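Local coordinates for protein putative esterase (Sulfolobus solfataricus P2, PDB 2RAU) that probably hydrolyses ester bonds as a lipase-like alpha/beta-hydrolase, and binds calcium ions, at residues D19-N24 with L89-F94; L40-L45 with K138-Q143; D129-V134 with K167-G172; R145-G150 with K348-Q353. All blocks are in the same frame, centred on the assembly; numbering follows the deposited sequence.

Contact 1 (D19-N24 with L89-F94); sequences DQLIEN and LARNGF
Ala90 sets its methyl CB against Leu21, with CD2 of the leucine 3.9 Å from CB of the alanine. Leu21 is the one strand residue that reaches across to the helix. Its CG stands beside the backbone N and opposite the carbonyl carbon (chi1 -62°), which sends both methyls out toward the helix end. Around the leucine itself, Ile15 and Leu45 fill in from the neighbouring strands. One residue on, Arg91 takes the larger share of the packing. Its aliphatic part crosses the leucine at about a right angle, CD of Arg91 lying 3.7 Å from CD2 of Leu21, while CG of Arg91 is 3.9 Å from CD1 of Leu21. The chain is bent at chi2 and chi3; CG and CD lie on the leucine, and the guanidinium makes a cation-pi contact with Tyr81. This is plain packing of an alpha/beta-hydrolase: the short helix 85-91, which leads into sheet strand 94-100, packs against strands 21-29 and 37-45 in the antiparallel part of the sheet, Ala90 also touching Val43, well away from the calcium site. Beyond Arg91 the helix unwinds at Asn92, whose ND2 turns back to the carbonyl O of Tyr88. Gly93, at positive phi (104°), is the C-prime residue of a Schellman motif. In it Gly93 N bonds to Ala90 O at 3.1 Å, and Phe94 N reaches back to Leu89 O at the same 3.1 Å. Phe94 then starts the strand, and its side chain leans on Leu347 and Leu350 of helix 338-353.

Contact 2 (L40-L45 with K138-Q143); sequences LHKVNL and KRDSGQ. With CA (calcium ion), chain C.
Lys42 reaches Asp140 by stretching out fully: its CG lies opposite the backbone N (chi1 -177°) and every later torsion stays extended, carrying the ammonium straight off the strand. Asp140 comes from the opposite direction, its CG likewise swung away from its own N (chi1 -172°), and the two ends meet in a salt bridge of 2.8 Å between Lys42 NZ and Asp140 OD2. The nitrogen approaches OD2 on the syn side, 24° out of the carboxylate plane. Two waters tighten the link: one accepts from NZ of Lys42 and donates to the backbone O of Asp140, the other joins NZ to OD1. Tyr97 OH, from strand 94-100, also bonds to OD2 and is a further grip on the carboxylate. In alpha/beta-hydrolase terms, this ties antiparallel strand 37-45 to the C-terminal end of helix 123-141, across the face of strand 94-100. A methionine in place of Lys42 would probably leave Asp140 with Tyr97 but without its countercharge, and both bridging waters short of a partner. Just past the bridge the helix ends in an ST turn, Ser141 OG accepting from Gln143 N at 3.1 Å. Gly142, at positive phi, follows, and its O binds the calcium ion at 2.4 Å. Glu144 and two other waters are further ligands of the metal.

Contact 3 (D129-V134 with K167-G172); sequences DIKEVV and KNDIKG
The carboxylate of Asp169 is the flat group of this contact: CG1 of Val134 sits over one of its faces, 3.8 Å from CG of the aspartate, while NZ of Lys131 meets it at the edge. That ammonium uses the syn lone pair of OD2, forming a salt bridge of 2.7 Å from Lys131 NZ to Asp169 OD2. At 3.5 Å from OD1 of Asp169, the same NZ leaves the second oxygen to another lysine, Lys138, which forms its own salt bridge there. Tyr161 OH adds a hydrogen bond to OD2. The side chain of Lys131 has to fold over to arrive, crossing Asp169 at about a right angle; it bends at chi2 and again at chi3 (101°, off a staggered value), and on its way packs on Tyr161 and makes a cation-pi contact with Tyr165. Both helices, 123-141 and 153-169, cover the same side of the alpha/beta-hydrolase sheet, and Asp169 closes the second of them just before strand 170-176 begins. The two lysines and the tyrosine give the buried carboxylate polar partners, and the paired positive charges probably keep it ionised. A leucine in place of Asp169 would probably strand Lys131 and Lys138 close together with no countercharge between them. Beneath the polar pair, Val134 and Ile170 both lean on Ile146 of the central strand 146-151.

Contact 4 (R145-G150 with K348-Q353); sequences RIYLAG and KWLSQQ
Leu350 lays one methyl on the flat of Tyr147: CD2 stands 3.5 Å from the ring centroid, only 8° off the ring normal, a CH-pi contact almost exactly over the middle. The leucine and the tyrosine point in opposite senses along the contact, the methyl covering the ring while the phenol runs on toward the last turn of the helix. There the hydroxyl end passes Gln353, with OH of Tyr147 3.4 Å from CB of that residue. The amide plane of Gln353 stands 88° from the tyrosine ring, and its NE2 donates to Trp349 O at 3.0 Å; the same NE2 lies over one face of the indole, toward the rim. Trp349 itself comes obliquely to the tyrosine, its CZ3 4.3 Å from CD1 of Tyr147. The strand and helix run roughly antiparallel, at 154°, with axes 11.8 Å apart. Strand 146-151 leads to Gly150, at what is probably the nucleophile elbow of an alpha/beta-hydrolase. It lies between parallel strands 52-56 and 170-176, with helix 338-353 on the Tyr147 side and helix 123-141 against Ile146 on the other.

From the N terminus, contact 1 closes the first long loop, bringing strand 21-29 to the end of helix 85-91. Contact 2 opens inside that loop and closes beyond it, so the two cross; their strands are neighbours in the sheet and bond directly. Contact 3 opens before contact 2 closes, crossing it in turn: both use helix 123-141, and Lys138 of contact 2 bridges to Asp169 of contact 3. Contact 4 starts within contact 3 and spans nearly 200 residues to the C-terminal helix, crossing contact 3, while contact 1 precedes both. Contacts 2 and 3 thus fasten helices on one side of the sheet, contacts 1 and 4 those on the other, where Leu350 meets Leu89 and Phe94.

Contact 1 (D19-N24 with L89-F94)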
# COMPACT_ATOMS: atom_id res chain seq x y z
N ASP A 19 -8.61 -15.71 13.95
CA ASP A 19 -9.82 -16.43 13.55
C ASP A 19 -11.17 -15.77 13.92
O ASP A 19 -12.23 -16.30 13.60
CB ASP A 19 -9.77 -17.88 14.04
CG ASP A 19 -9.73 -17.99 15.51
OD1 ASP A 19 -10.20 -17.06 16.22
OD2 ASP A 19 -9.20 -19.02 15.98
N GLN A 20 -11.12 -14.62 14.60
CA GLN A 20 -12.31 -13.81 14.78
C GLN A 20 -12.60 -12.92 13.58
O GLN A 20 -13.66 -12.26 13.49
CB GLN A 20 -12.18 -12.99 16.07
CG GLN A 20 -12.36 -13.89 17.35
CD GLN A 20 -13.53 -14.95 17.17
OE1 GLN A 20 -13.29 -16.13 16.80
NE2 GLN A 20 -14.79 -14.52 17.38
N LEU A 21 -11.64 -12.86 12.67
CA LEU A 21 -11.75 -12.03 11.47
C LEU A 21 -11.97 -12.88 10.24
O LEU A 21 -11.38 -13.97 10.08
CB LEU A 21 -10.50 -11.17 11.27
CG LEU A 21 -10.19 -10.16 12.36
CD1 LEU A 21 -8.89 -9.45 12.01
CD2 LEU A 21 -11.37 -9.20 12.58
N ILE A 22 -12.83 -12.43 9.34
CA ILE A 22 -13.06 -13.21 8.13
C ILE A 22 -12.81 -12.34 6.89
O ILE A 22 -12.95 -11.11 6.92
CB ILE A 22 -14.45 -13.98 8.15
CG1 ILE A 22 -15.58 -13.02 7.91
CG2 ILE A 22 -14.64 -14.81 9.49
CD1 ILE A 22 -15.90 -12.80 6.44
N GLU A 23 -12.37 -13.00 5.82
CA GLU A 23 -12.03 -12.38 4.55
C GLU A 23 -12.94 -12.85 3.41
O GLU A 23 -13.28 -14.00 3.31
CB GLU A 23 -10.58 -12.72 4.24
CG GLU A 23 -9.98 -11.99 3.07
CD GLU A 23 -8.55 -12.42 2.73
OE1 GLU A 23 -8.13 -13.55 3.09
OE2 GLU A 23 -7.87 -11.62 2.06
N ASN A 24 -13.32 -11.90 2.56
CA ASN A 24 -13.97 -12.16 1.30
C ASN A 24 -13.11 -11.53 0.21
O ASN A 24 -12.52 -10.49 0.42
CB ASN A 24 -15.39 -11.61 1.31
CG ASN A 24 -16.30 -12.45 2.19
OD1 ASN A 24 -16.78 -13.46 1.76
ND2 ASN A 24 -16.44 -12.08 3.47
N LEU A 89 -8.46 -2.30 12.47
CA LEU A 89 -9.75 -1.64 12.27
C LEU A 89 -10.89 -2.65 12.16
O LEU A 89 -11.96 -2.39 12.68
CB LEU A 89 -9.72 -0.66 11.09
CG LEU A 89 -8.81 0.55 11.21
CD1 LEU A 89 -8.91 1.31 9.88
CD2 LEU A 89 -9.19 1.40 12.44
N ALA A 90 -10.67 -3.79 11.52
CA ALA A 90 -11.71 -4.83 11.45
C ALA A 90 -12.03 -5.37 12.86
O ALA A 90 -13.20 -5.58 13.19
CB ALA A 90 -11.32 -5.94 10.49
N ARG A 91 -11.01 -5.61 13.69
CA ARG A 91 -11.24 -6.07 15.07
C ARG A 91 -12.03 -5.09 15.88
O ARG A 91 -12.74 -5.45 16.79
CB ARG A 91 -9.90 -6.33 15.81
CG ARG A 91 -9.29 -7.66 15.48
CD ARG A 91 -10.09 -8.88 16.04
NE ARG A 91 -10.06 -8.94 17.48
CZ ARG A 91 -9.02 -9.37 18.20
NH1 ARG A 91 -7.92 -9.83 17.63
NH2 ARG A 91 -9.10 -9.35 19.52
N ASN A 92 -11.90 -3.82 15.53
CA ASN A 92 -12.59 -2.73 16.20
C ASN A 92 -13.91 -2.30 15.54
O ASN A 92 -14.46 -1.24 15.86
CB ASN A 92 -11.58 -1.60 16.39
CG ASN A 92 -10.59 -1.93 17.52
OD1 ASN A 92 -10.97 -1.81 18.66
ND2 ASN A 92 -9.38 -2.40 17.21
N GLY A 93 -14.44 -3.16 14.68
CA GLY A 93 -15.81 -3.10 14.20
C GLY A 93 -16.08 -2.58 12.82
O GLY A 93 -17.23 -2.53 12.40
N PHE A 94 -15.04 -2.19 12.09
CA PHE A 94 -15.18 -1.65 10.75
C PHE A 94 -15.16 -2.72 9.67
O PHE A 94 -14.51 -3.76 9.81
CB PHE A 94 -14.10 -0.61 10.45
CG PHE A 94 -14.30 0.70 11.14
CD1 PHE A 94 -13.83 0.91 12.43
CD2 PHE A 94 -14.97 1.74 10.50
CE1 PHE A 94 -14.05 2.11 13.06
CE2 PHE A 94 -15.18 2.94 11.11
CZ PHE A 94 -14.73 3.14 12.39

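Contact 2 (L40-L45 with K138-Q143)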
# COMPACT_ATOMS: atom_id res chain seq x y z
N LEU A 40 -10.52 -7.30 -4.93
CA LEU A 40 -10.97 -6.55 -3.79
C LEU A 40 -11.09 -7.47 -2.60
O LEU A 40 -11.64 -8.56 -2.74
CB LEU A 40 -12.35 -5.98 -4.10
CG LEU A 40 -13.17 -5.27 -3.06
CD1 LEU A 40 -12.26 -4.20 -2.55
CD2 LEU A 40 -14.42 -4.69 -3.76
N HIS A 41 -10.52 -7.08 -1.46
CA HIS A 41 -10.62 -7.85 -0.21
C HIS A 41 -11.46 -7.10 0.76
O HIS A 41 -11.36 -5.92 0.86
CB HIS A 41 -9.25 -8.07 0.46
CG HIS A 41 -8.24 -8.77 -0.41
ND1 HIS A 41 -7.62 -9.95 -0.04
CD2 HIS A 41 -7.71 -8.44 -1.61
CE1 HIS A 41 -6.80 -10.33 -1.00
NE2 HIS A 41 -6.81 -9.42 -1.96
N LYS A 42 -12.31 -7.81 1.48
CA LYS A 42 -13.06 -7.26 2.59
C LYS A 42 -12.66 -8.05 3.84
O LYS A 42 -12.55 -9.29 3.81
CB LYS A 42 -14.57 -7.41 2.37
CG LYS A 42 -15.45 -6.79 3.47
CD LYS A 42 -16.89 -7.13 3.26
CE LYS A 42 -17.79 -6.50 4.31
NZ LYS A 42 -19.18 -6.80 3.96
N VAL A 43 -12.44 -7.33 4.94
CA VAL A 43 -12.21 -7.96 6.23
C VAL A 43 -13.19 -7.40 7.25
O VAL A 43 -13.40 -6.20 7.34
CB VAL A 43 -10.74 -7.74 6.72
CG1 VAL A 43 -10.46 -8.39 8.13
CG2 VAL A 43 -9.73 -8.25 5.63
N ASN A 44 -13.78 -8.30 8.03
CA ASN A 44 -14.68 -7.92 9.11
C ASN A 44 -14.67 -8.99 10.18
O ASN A 44 -14.23 -10.11 9.96
CB ASN A 44 -16.12 -7.62 8.63
CG ASN A 44 -16.77 -8.76 7.83
OD1 ASN A 44 -16.75 -8.74 6.61
ND2 ASN A 44 -17.33 -9.71 8.50
N LEU A 45 -15.20 -8.63 11.33
CA LEU A 45 -15.42 -9.54 12.42
C LEU A 45 -16.49 -10.54 12.05
O LEU A 45 -17.41 -10.23 11.29
CB LEU A 45 -15.96 -8.76 13.62
CG LEU A 45 -15.05 -8.11 14.61
CD1 LEU A 45 -15.91 -7.33 15.59
CD2 LEU A 45 -14.21 -9.15 15.37
N LYS A 138 -19.91 0.65 -1.88
CA LYS A 138 -21.10 1.38 -1.51
C LYS A 138 -22.30 0.45 -1.39
O LYS A 138 -23.09 0.54 -0.44
CB LYS A 138 -21.39 2.50 -2.51
CG LYS A 138 -20.42 3.63 -2.52
CD LYS A 138 -21.01 4.74 -3.40
CE LYS A 138 -20.11 5.90 -3.48
NZ LYS A 138 -20.86 7.11 -3.90
N ARG A 139 -22.44 -0.45 -2.36
CA ARG A 139 -23.51 -1.41 -2.35
C ARG A 139 -23.31 -2.50 -1.29
O ARG A 139 -24.26 -2.87 -0.59
CB ARG A 139 -23.67 -2.05 -3.74
CG ARG A 139 -24.91 -2.92 -3.81
CD ARG A 139 -25.13 -3.49 -5.17
NE ARG A 139 -26.46 -4.10 -5.23
CZ ARG A 139 -26.76 -5.21 -5.90
NH1 ARG A 139 -25.82 -5.91 -6.53
NH2 ARG A 139 -27.99 -5.66 -5.90
N ASP A 140 -22.11 -3.03 -1.19
CA ASP A 140 -21.83 -4.04 -0.19
C ASP A 140 -21.99 -3.57 1.29
O ASP A 140 -22.54 -4.29 2.10
CB ASP A 140 -20.41 -4.55 -0.37
CG ASP A 140 -20.11 -5.75 0.53
OD1 ASP A 140 -20.70 -6.81 0.27
OD2 ASP A 140 -19.30 -5.62 1.47
N SER A 141 -21.50 -2.38 1.60
CA SER A 141 -21.51 -1.82 2.95
C SER A 141 -22.73 -1.00 3.26
O SER A 141 -23.05 -0.71 4.42
CB SER A 141 -20.33 -0.90 3.08
OG SER A 141 -20.50 0.24 2.29
N GLY A 142 -23.43 -0.57 2.22
CA GLY A 142 -24.52 0.33 2.38
C GLY A 142 -24.16 1.78 2.61
O GLY A 142 -25.04 2.55 2.82
N GLN A 143 -22.90 2.19 2.51
CA GLN A 143 -22.51 3.57 2.77
C GLN A 143 -22.60 4.37 1.47
O GLN A 143 -22.28 3.86 0.43
CB GLN A 143 -21.09 3.55 3.32
CG GLN A 143 -20.95 2.92 4.72
CD GLN A 143 -21.70 3.73 5.75
OE1 GLN A 143 -21.53 4.93 5.84
NE2 GLN A 143 -22.58 3.09 6.46
CA CA C . -26.97 3.85 2.34
O HOH W 1 -21.57 -5.32 4.67
O HOH W 2 -20.17 -9.00 1.87
O HOH W 3 -29.07 5.16 2.81
O HOH W 4 -27.09 2.29 0.20

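Contact 3 (D129-V134 with K167-G172)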
# COMPACT_ATOMS: atom_id res chain seq x y z
N ASP A 129 -9.94 1.83 -11.72
CA ASP A 129 -9.97 0.62 -10.95
C ASP A 129 -10.42 0.92 -9.52
O ASP A 129 -11.22 0.18 -8.95
CB ASP A 129 -8.58 -0.02 -10.92
CG ASP A 129 -8.14 -0.57 -12.28
OD1 ASP A 129 -8.97 -0.72 -13.15
OD2 ASP A 129 -6.93 -0.89 -12.47
N ILE A 130 -9.88 1.98 -8.91
CA ILE A 130 -10.34 2.38 -7.60
C ILE A 130 -11.87 2.69 -7.64
O ILE A 130 -12.60 2.33 -6.71
CB ILE A 130 -9.53 3.59 -7.07
CG1 ILE A 130 -8.02 3.21 -6.93
CG2 ILE A 130 -10.07 4.02 -5.72
CD1 ILE A 130 -7.05 4.44 -6.71
N LYS A 131 -12.34 3.39 -8.67
CA LYS A 131 -13.76 3.68 -8.84
C LYS A 131 -14.67 2.42 -8.85
O LYS A 131 -15.74 2.40 -8.20
CB LYS A 131 -14.01 4.56 -10.09
CG LYS A 131 -15.49 4.82 -10.43
CD LYS A 131 -16.38 5.42 -9.33
CE LYS A 131 -16.64 6.89 -9.47
NZ LYS A 131 -17.61 7.38 -8.44
N GLU A 132 -14.26 1.40 -9.58
CA GLU A 132 -14.99 0.14 -9.59
C GLU A 132 -15.09 -0.46 -8.19
O GLU A 132 -16.12 -1.05 -7.84
CB GLU A 132 -14.32 -0.88 -10.53
CG GLU A 132 -14.39 -0.62 -11.99
CD GLU A 132 -15.80 -0.44 -12.52
OE1 GLU A 132 -16.73 -1.13 -12.09
OE2 GLU A 132 -15.95 0.44 -13.35
N VAL A 133 -14.00 -0.39 -7.42
CA VAL A 133 -14.00 -0.92 -6.06
C VAL A 133 -14.94 -0.07 -5.16
O VAL A 133 -15.72 -0.61 -4.37
CB VAL A 133 -12.56 -0.97 -5.51
CG1 VAL A 133 -12.54 -1.02 -4.02
CG2 VAL A 133 -11.76 -2.12 -6.20
N VAL A 134 -14.85 1.25 -5.26
CA VAL A 134 -15.69 2.14 -4.45
C VAL A 134 -17.18 1.91 -4.72
O VAL A 134 -17.97 1.86 -3.78
CB VAL A 134 -15.30 3.65 -4.67
CG1 VAL A 134 -16.37 4.61 -4.10
CG2 VAL A 134 -13.86 3.93 -4.10
N LYS A 167 -16.97 14.60 -3.59
CA LYS A 167 -18.30 15.07 -3.28
C LYS A 167 -19.27 13.93 -3.19
O LYS A 167 -20.04 13.90 -2.26
CB LYS A 167 -18.78 16.12 -4.29
CG LYS A 167 -17.90 17.37 -4.24
CD LYS A 167 -18.29 18.41 -5.30
CE LYS A 167 -17.42 19.68 -5.20
NZ LYS A 167 -17.81 20.66 -6.27
N ASN A 168 -19.19 12.95 -4.08
CA ASN A 168 -20.12 11.83 -3.99
C ASN A 168 -19.64 10.53 -3.36
O ASN A 168 -20.48 9.68 -3.03
CB ASN A 168 -20.69 11.50 -5.35
CG ASN A 168 -21.76 12.50 -5.78
OD1 ASN A 168 -22.88 12.68 -5.15
ND2 ASN A 168 -21.41 13.20 -6.84
N ASP A 169 -18.33 10.38 -3.20
CA ASP A 169 -17.72 9.12 -2.74
C ASP A 169 -16.99 9.12 -1.39
O ASP A 169 -16.95 8.07 -0.76
CB ASP A 169 -16.71 8.64 -3.79
CG ASP A 169 -17.35 8.15 -5.07
OD1 ASP A 169 -18.60 8.02 -5.14
OD2 ASP A 169 -16.56 7.88 -6.03
N ILE A 170 -16.42 10.25 -0.95
CA ILE A 170 -15.43 10.25 0.16
C ILE A 170 -15.81 11.18 1.29
O ILE A 170 -16.04 12.35 1.05
CB ILE A 170 -14.02 10.69 -0.35
CG1 ILE A 170 -13.60 9.91 -1.61
CG2 ILE A 170 -12.91 10.59 0.78
CD1 ILE A 170 -13.60 8.34 -1.49
N LYS A 171 -15.85 10.66 2.51
CA LYS A 171 -16.23 11.47 3.64
C LYS A 171 -15.08 11.70 4.63
O LYS A 171 -15.22 12.46 5.59
CB LYS A 171 -17.44 10.85 4.35
CG LYS A 171 -17.18 9.52 4.96
CD LYS A 171 -18.40 8.86 5.56
CE LYS A 171 -18.09 7.42 5.88
NZ LYS A 171 -19.27 6.63 6.28
N GLY A 172 -13.93 11.06 4.39
CA GLY A 172 -12.78 11.21 5.25
C GLY A 172 -11.56 10.63 4.59
O GLY A 172 -11.65 9.62 3.88

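Contact 4 (R145-G150 with K348-Q353)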
# COMPACT_ATOMS: atom_id res chain seq x y z
N ARG A 145 -20.95 7.28 1.20
CA ARG A 145 -19.58 7.77 1.11
C ARG A 145 -18.73 6.94 2.04
O ARG A 145 -19.21 6.38 3.03
CB ARG A 145 -19.49 9.25 1.49
CG ARG A 145 -20.36 10.19 0.64
CD ARG A 145 -20.36 11.58 1.21
NE ARG A 145 -19.29 12.43 0.70
CZ ARG A 145 -18.91 13.58 1.28
NH1 ARG A 145 -19.48 13.99 2.40
NH2 ARG A 145 -17.96 14.31 0.73
N ILE A 146 -17.45 6.85 1.73
CA ILE A 146 -16.53 6.02 2.50
C ILE A 146 -15.31 6.79 3.06
O ILE A 146 -15.01 7.93 2.68
CB ILE A 146 -16.05 4.81 1.66
CG1 ILE A 146 -15.09 5.25 0.56
CG2 ILE A 146 -17.23 3.98 1.01
CD1 ILE A 146 -14.50 4.08 -0.21
N TYR A 147 -14.65 6.13 4.02
CA TYR A 147 -13.36 6.56 4.51
C TYR A 147 -12.33 5.96 3.58
O TYR A 147 -12.38 4.77 3.27
CB TYR A 147 -13.12 6.10 5.94
CG TYR A 147 -14.05 6.70 6.93
CD1 TYR A 147 -13.97 8.03 7.25
CD2 TYR A 147 -15.01 5.93 7.56
CE1 TYR A 147 -14.81 8.59 8.15
CE2 TYR A 147 -15.85 6.47 8.47
CZ TYR A 147 -15.76 7.82 8.77
OH TYR A 147 -16.60 8.40 9.70
N LEU A 148 -11.42 6.79 3.11
CA LEU A 148 -10.41 6.35 2.16
C LEU A 148 -9.02 6.60 2.76
O LEU A 148 -8.65 7.73 3.09
CB LEU A 148 -10.52 7.14 0.85
CG LEU A 148 -9.59 6.72 -0.29
CD1 LEU A 148 -9.87 5.29 -0.65
CD2 LEU A 148 -9.76 7.64 -1.47
N ALA A 149 -8.25 5.52 2.87
CA ALA A 149 -6.91 5.56 3.43
C ALA A 149 -5.96 5.17 2.34
O ALA A 149 -6.31 4.41 1.42
CB ALA A 149 -6.79 4.63 4.63
N GLY A 150 -4.73 5.64 2.47
CA GLY A 150 -3.68 5.37 1.51
C GLY A 150 -2.32 5.25 2.16
O GLY A 150 -1.97 6.06 3.01
N LYS A 348 -9.27 6.33 16.82
CA LYS A 348 -9.80 7.41 17.63
C LYS A 348 -10.29 8.53 16.73
O LYS A 348 -11.34 9.14 16.98
CB LYS A 348 -8.73 7.90 18.60
CG LYS A 348 -9.15 9.04 19.45
CD LYS A 348 -8.01 9.47 20.38
N TRP A 349 -9.51 8.84 15.70
CA TRP A 349 -9.91 9.86 14.73
C TRP A 349 -11.23 9.47 14.06
O TRP A 349 -12.12 10.31 13.93
CB TRP A 349 -8.81 10.04 13.68
CG TRP A 349 -9.14 11.07 12.67
CD1 TRP A 349 -8.96 12.40 12.79
CD2 TRP A 349 -9.72 10.85 11.38
NE1 TRP A 349 -9.38 13.03 11.65
CE2 TRP A 349 -9.84 12.09 10.76
CE3 TRP A 349 -10.10 9.70 10.68
CZ2 TRP A 349 -10.38 12.25 9.46
CZ3 TRP A 349 -10.65 9.85 9.39
CH2 TRP A 349 -10.75 11.11 8.80
N LEU A 350 -11.35 8.22 13.60
CA LEU A 350 -12.61 7.73 13.03
C LEU A 350 -13.79 7.88 14.00
O LEU A 350 -14.89 8.22 13.58
CB LEU A 350 -12.51 6.28 12.57
CG LEU A 350 -11.65 6.01 11.35
CD1 LEU A 350 -11.29 4.50 11.24
CD2 LEU A 350 -12.31 6.56 10.08
N SER A 351 -13.57 7.63 15.29
CA SER A 351 -14.63 7.71 16.29
C SER A 351 -15.10 9.16 16.47
O SER A 351 -16.23 9.41 16.88
CB SER A 351 -14.14 7.15 17.63
OG SER A 351 -13.36 8.11 18.35
N GLN A 352 -14.21 10.11 16.17
CA GLN A 352 -14.52 11.54 16.25
C GLN A 352 -15.32 12.03 15.07
O GLN A 352 -15.86 13.13 15.12
CB GLN A 352 -13.23 12.35 16.34
CG GLN A 352 -12.56 12.18 17.66
CD GLN A 352 -11.11 12.66 17.72
OE1 GLN A 352 -10.46 12.99 16.71
NE2 GLN A 352 -10.59 12.69 18.92
N GLN A 353 -15.37 11.23 14.01
CA GLN A 353 -16.12 11.62 12.84
C GLN A 353 -17.59 11.20 12.99
O GLN A 353 -18.43 11.80 12.36
CB GLN A 353 -15.54 10.99 11.56
CG GLN A 353 -14.07 11.13 11.39
CD GLN A 353 -13.59 12.55 11.44
OE1 GLN A 353 -14.02 13.38 10.65
NE2 GLN A 353 -12.65 12.83 12.34